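Local coordinates for protein hydrogenase maturation protease (Wolinella succinogenes, PDB 3PU6) that probably acts as an endopeptidase that matures a hydrogenase, though its own activity and substrate remain uncharacterised, at residues A[29-34]-A[136-141]; A[18-23]-A[110-115]. All coordinates share one frame; numbering follows the deposited sequence.

Contact 1 (A[29-34]-A[136-141])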
loop_
_atom_site.group_PDB
_atom_site.type_symbol
_atom_site.label_atom_id
_atom_site.label_comp_id
_atom_site.label_asym_id
_atom_site.label_seq_id
_atom_site.Cartn_x
_atom_site.Cartn_y
_atom_site.Cartn_z
ATOM N N GLU A 29 6.570 9.162 -3.095
ATOM C CA GLU A 29 7.469 9.994 -2.328
ATOM C C GLU A 29 8.077 11.068 -3.224
ATOM O O GLU A 29 8.144 12.235 -2.835
ATOM C CB GLU A 29 8.574 9.121 -1.758
ATOM C CG GLU A 29 8.820 9.344 -0.300
ATOM C CD GLU A 29 10.066 8.659 0.163
ATOM O OE1 GLU A 29 10.695 7.948 -0.660
ATOM O OE2 GLU A 29 10.415 8.843 1.346
ATOM N N GLU A 30 8.524 10.651 -4.411
ATOM C CA GLU A 30 9.072 11.543 -5.427
ATOM C C GLU A 30 8.008 12.435 -6.033
ATOM O O GLU A 30 8.109 13.651 -5.986
ATOM C CB GLU A 30 9.713 10.751 -6.563
ATOM C CG GLU A 30 11.077 10.207 -6.238
ATOM C CD GLU A 30 11.416 8.968 -7.061
ATOM O OE1 GLU A 30 10.835 8.811 -8.163
ATOM O OE2 GLU A 30 12.261 8.155 -6.603
ATOM N N GLN A 31 6.989 11.827 -6.620
ATOM C CA GLN A 31 6.022 12.582 -7.402
ATOM C C GLN A 31 4.949 13.312 -6.598
ATOM O O GLN A 31 4.329 14.252 -7.099
ATOM C CB GLN A 31 5.358 11.663 -8.408
ATOM C CG GLN A 31 6.340 10.890 -9.252
ATOM C CD GLN A 31 5.670 10.274 -10.452
ATOM O OE1 GLN A 31 4.512 10.589 -10.760
ATOM N NE2 GLN A 31 6.390 9.398 -11.148
HETATM N N MSE A 32 4.736 12.898 -5.352
HETATM C CA MSE A 32 3.537 13.301 -4.629
HETATM C C MSE A 32 3.783 13.756 -3.208
HETATM O O MSE A 32 3.314 13.125 -2.263
HETATM C CB MSE A 32 2.532 12.157 -4.646
HETATM C CG MSE A 32 2.345 11.607 -6.058
HETATM SE SE MSE A 32 0.686 10.642 -6.365
HETATM C CE MSE A 32 -0.600 12.093 -6.156
ATOM N N PRO A 33 4.486 14.884 -3.061
ATOM C CA PRO A 33 4.934 15.476 -1.795
ATOM C C PRO A 33 3.814 15.717 -0.777
ATOM O O PRO A 33 4.085 15.716 0.421
ATOM C CB PRO A 33 5.538 16.809 -2.238
ATOM C CG PRO A 33 5.921 16.593 -3.671
ATOM C CD PRO A 33 4.846 15.721 -4.218
ATOM N N GLU A 34 2.586 15.935 -1.235
ATOM C CA GLU A 34 1.465 16.116 -0.314
ATOM C C GLU A 34 1.081 14.821 0.410
ATOM O O GLU A 34 0.340 14.835 1.406
ATOM C CB GLU A 34 0.259 16.675 -1.053
ATOM C CG GLU A 34 0.386 18.135 -1.390
ATOM C CD GLU A 34 -0.920 18.718 -1.883
ATOM O OE1 GLU A 34 -1.949 18.005 -1.804
ATOM O OE2 GLU A 34 -0.917 19.881 -2.350
ATOM N N VAL A 136 1.709 1.379 -12.772
ATOM C CA VAL A 136 0.259 1.332 -12.911
ATOM C C VAL A 136 -0.437 1.674 -11.590
ATOM O O VAL A 136 -1.461 2.366 -11.570
ATOM C CB VAL A 136 -0.196 -0.055 -13.423
ATOM C CG1 VAL A 136 -1.691 -0.238 -13.249
ATOM C CG2 VAL A 136 0.215 -0.250 -14.870
ATOM N N ALA A 137 0.141 1.194 -10.490
ATOM C CA ALA A 137 -0.337 1.488 -9.135
ATOM C C ALA A 137 -0.151 2.969 -8.740
ATOM O O ALA A 137 -0.988 3.547 -8.045
ATOM C CB ALA A 137 0.345 0.570 -8.125
ATOM N N LEU A 138 0.953 3.568 -9.177
ATOM C CA LEU A 138 1.169 4.987 -9.018
ATOM C C LEU A 138 0.014 5.706 -9.705
ATOM O O LEU A 138 -0.566 6.652 -9.169
ATOM C CB LEU A 138 2.483 5.363 -9.670
ATOM C CG LEU A 138 2.948 6.809 -9.536
ATOM C CD1 LEU A 138 2.989 7.267 -8.085
ATOM C CD2 LEU A 138 4.304 6.917 -10.179
ATOM N N GLY A 139 -0.330 5.228 -10.894
ATOM C CA GLY A 139 -1.429 5.782 -11.648
ATOM C C GLY A 139 -2.657 5.932 -10.782
ATOM O O GLY A 139 -3.250 7.015 -10.710
ATOM N N ARG A 140 -3.031 4.847 -10.108
ATOM C CA ARG A 140 -4.264 4.822 -9.321
ATOM C C ARG A 140 -4.217 5.706 -8.076
ATOM O O ARG A 140 -5.250 6.201 -7.623
ATOM C CB ARG A 140 -4.637 3.383 -8.955
ATOM C CG ARG A 140 -4.423 2.403 -10.103
ATOM C CD ARG A 140 -5.381 2.667 -11.259
ATOM N NE ARG A 140 -6.764 2.419 -10.851
ATOM C CZ ARG A 140 -7.312 1.209 -10.736
ATOM N NH1 ARG A 140 -6.595 0.112 -11.005
ATOM N NH2 ARG A 140 -8.583 1.089 -10.353
ATOM N N ILE A 141 -3.024 5.907 -7.526
ATOM C CA ILE A 141 -2.875 6.779 -6.357
ATOM C C ILE A 141 -3.125 8.189 -6.812
ATOM O O ILE A 141 -3.754 8.971 -6.114
ATOM C CB ILE A 141 -1.464 6.692 -5.694
ATOM C CG1 ILE A 141 -1.344 5.413 -4.876
ATOM C CG2 ILE A 141 -1.239 7.863 -4.754
ATOM C CD1 ILE A 141 -2.325 5.370 -3.730
#
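With its CG anti to the carbonyl carbon (chi1 -52°) and the chain extended beyond it, Gln31 carries its terminal amide out to Leu138. The leucine has CG anti to the backbone N (chi1 -176°), which places CD2 over the flat face of that amide, 3.4 Å from Gln31 NE2 and 3.6 Å from Gln31 CD. Next along the chain, the selenomethionine Met32 sets its SE 3.7 Å from Ile141 CG2. Leu138 CD1 is a more distant neighbour, 4.4 Å from Met32 SE, and selenium thus lies near one methyl group from each of two residues in consecutive turns of helix 128-147.

The two backbones keep well apart, Gln31 CA and Leu138 CA being 9.2 Å from each other, so side chains alone bridge the gap. Met32 is where the chain leaves helix 20-31 before entering strand 35-41, and the contact joins the C-terminal end of one helix to the middle of another. Leu138 also packs on Leu24, Leu27 and Val28 of helix 20-31, and Ile141 touches Trp35.

No hydrogen bond crosses between 29-34 and 136-141. Gln31 OE1 is hydrogen-bonded instead to Lys142 NZ, one turn beyond Leu138 on helix 128-147, which probably fixes the orientation of the amide under the leucine methyl; cohesion here is therefore essentially apolar, with a polar tether at its exposed border.

Contact 2 (A[18-23]-A[110-115])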
loop_
_atom_site.group_PDB
_atom_site.type_symbol
_atom_site.label_atom_id
_atom_site.label_comp_id
_atom_site.label_asym_id
_atom_site.label_seq_id
_atom_site.Cartn_x
_atom_site.Cartn_y
_atom_site.Cartn_z
ATOM N N ASP A 18 7.953 -9.038 -3.936
ATOM C CA ASP A 18 7.210 -8.801 -2.704
ATOM C C ASP A 18 7.551 -7.428 -2.142
ATOM O O ASP A 18 6.964 -6.966 -1.163
ATOM C CB ASP A 18 7.463 -9.905 -1.680
ATOM C CG ASP A 18 6.702 -9.688 -0.377
ATOM O OD1 ASP A 18 5.444 -9.602 -0.399
ATOM O OD2 ASP A 18 7.373 -9.628 0.687
ATOM N N GLY A 19 8.497 -6.766 -2.788
ATOM C CA GLY A 19 8.772 -5.388 -2.460
ATOM C C GLY A 19 8.106 -4.392 -3.395
ATOM O O GLY A 19 8.428 -3.211 -3.340
ATOM N N VAL A 20 7.188 -4.854 -4.242
ATOM C CA VAL A 20 6.560 -3.987 -5.224
ATOM C C VAL A 20 5.947 -2.769 -4.563
ATOM O O VAL A 20 6.102 -1.660 -5.074
ATOM C CB VAL A 20 5.492 -4.721 -6.125
ATOM C CG1 VAL A 20 4.206 -5.038 -5.342
ATOM C CG2 VAL A 20 5.192 -3.911 -7.371
ATOM N N ALA A 21 5.261 -2.976 -3.434
ATOM C CA ALA A 21 4.635 -1.868 -2.723
ATOM C C ALA A 21 5.670 -0.918 -2.092
ATOM O O ALA A 21 5.369 0.238 -1.831
ATOM C CB ALA A 21 3.661 -2.367 -1.690
ATOM N N ILE A 22 6.882 -1.403 -1.850
ATOM C CA ILE A 22 7.950 -0.539 -1.390
ATOM C C ILE A 22 8.353 0.322 -2.566
ATOM O O ILE A 22 8.581 1.528 -2.433
ATOM C CB ILE A 22 9.200 -1.317 -0.883
ATOM C CG1 ILE A 22 8.832 -2.350 0.182
ATOM C CG2 ILE A 22 10.215 -0.356 -0.341
ATOM C CD1 ILE A 22 7.965 -1.809 1.239
ATOM N N ALA A 23 8.439 -0.296 -3.735
ATOM C CA ALA A 23 8.760 0.455 -4.937
ATOM C C ALA A 23 7.735 1.592 -5.158
ATOM O O ALA A 23 8.094 2.758 -5.343
ATOM C CB ALA A 23 8.827 -0.472 -6.114
ATOM N N LEU A 110 -4.904 -1.229 -1.412
ATOM C CA LEU A 110 -4.395 -1.334 -2.775
ATOM C C LEU A 110 -3.514 -2.569 -2.960
ATOM O O LEU A 110 -2.343 -2.550 -2.592
ATOM C CB LEU A 110 -3.581 -0.094 -3.125
ATOM C CG LEU A 110 -3.188 0.147 -4.593
ATOM C CD1 LEU A 110 -2.660 1.551 -4.759
ATOM C CD2 LEU A 110 -2.171 -0.853 -5.110
ATOM N N GLY A 111 -4.076 -3.633 -3.534
ATOM C CA GLY A 111 -3.351 -4.874 -3.743
ATOM C C GLY A 111 -2.749 -4.966 -5.127
ATOM O O GLY A 111 -3.420 -4.703 -6.115
ATOM N N ILE A 112 -1.475 -5.328 -5.198
ATOM C CA ILE A 112 -0.764 -5.446 -6.457
ATOM C C ILE A 112 -0.393 -6.894 -6.578
ATOM O O ILE A 112 0.387 -7.413 -5.792
ATOM C CB ILE A 112 0.500 -4.571 -6.485
ATOM C CG1 ILE A 112 0.140 -3.120 -6.170
ATOM C CG2 ILE A 112 1.230 -4.658 -7.823
ATOM C CD1 ILE A 112 1.333 -2.278 -5.714
ATOM N N SER A 113 -0.981 -7.568 -7.548
ATOM C CA SER A 113 -0.801 -8.999 -7.634
ATOM C C SER A 113 0.568 -9.292 -8.222
ATOM O O SER A 113 1.007 -8.602 -9.150
ATOM C CB SER A 113 -1.938 -9.671 -8.413
ATOM O OG SER A 113 -1.983 -9.255 -9.762
ATOM N N VAL A 114 1.251 -10.281 -7.634
ATOM C CA VAL A 114 2.570 -10.699 -8.102
ATOM C C VAL A 114 2.578 -12.195 -8.317
ATOM O O VAL A 114 1.795 -12.894 -7.727
ATOM C CB VAL A 114 3.728 -10.254 -7.149
ATOM C CG1 VAL A 114 3.959 -8.745 -7.234
ATOM C CG2 VAL A 114 3.448 -10.640 -5.725
ATOM N N LEU A 115 3.447 -12.672 -9.194
ATOM C CA LEU A 115 3.675 -14.102 -9.368
ATOM C C LEU A 115 4.415 -14.701 -8.165
ATOM O O LEU A 115 5.496 -14.244 -7.783
ATOM C CB LEU A 115 4.456 -14.363 -10.658
ATOM C CG LEU A 115 3.713 -13.978 -11.948
ATOM C CD1 LEU A 115 4.541 -14.227 -13.182
ATOM C CD2 LEU A 115 2.425 -14.733 -12.067
#
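Val20 carries this contact from the helix side: its CG1 lies 3.9 Å from both CB and CG2 of Ile112 and 4.0 Å from Ile112 CD1. The valine rotamer is the telling feature. At chi1 73° CG1 sits between the backbone N and the carbonyl carbon, and this placement in the first turn of helix 20-31 directs the methyl onto the strand. Its sister CG2 reaches the same isoleucine more loosely, 4.1 Å from Ile112 CG2.

Ile112 presents its branched side to the helix. CG2 stands anti to the backbone N, while the other branch runs out to CD1 with chi2 at 161°, ending 4.5 Å from Ala21 CA. Two residues further on, Val114 points to the same side of the sheet, as alternation along a strand requires. Its CG1, anti to the carbonyl carbon (chi1 -72°), is the methyl turned to the helix and comes within 4.2 Å of Val20 CG1. Ser113, between them, faces away.

Ala64 of the neighbouring strand 58-66 and Ala134 of helix 128-147 also touch Val20, which is thus enclosed by sheet and helices together. This is the helix-on-sheet packing of an alpha/beta fold, with Gly19 at the N-cap of the helix.

All four touching residues are buried and no hydrogen bond passes between the segments. Apolar packing of branched aliphatic side chains joins them, so the start of the helix is seated on the sheet through hydrophobic burial.

Contacts 1 and 2 fall near the two ends of helix 20-31, their centres about 14 Å apart. Contact 2 sets the beginning of that helix on strand 106-114, and contact 1 sets its end against helix 128-147, the next helix after that strand. The far partners also meet one another: Ala137 CB is 3.9 Å from Ile112 CD1, and Ile141 CD1 is 4.0 Å from Leu110 CD1. The two helices therefore pack on each other and on strand 106-114 from the same side of the sheet, through mostly apolar side chains. Contact 2 is core packing, and contact 1 is the partly buried edge of the same packing.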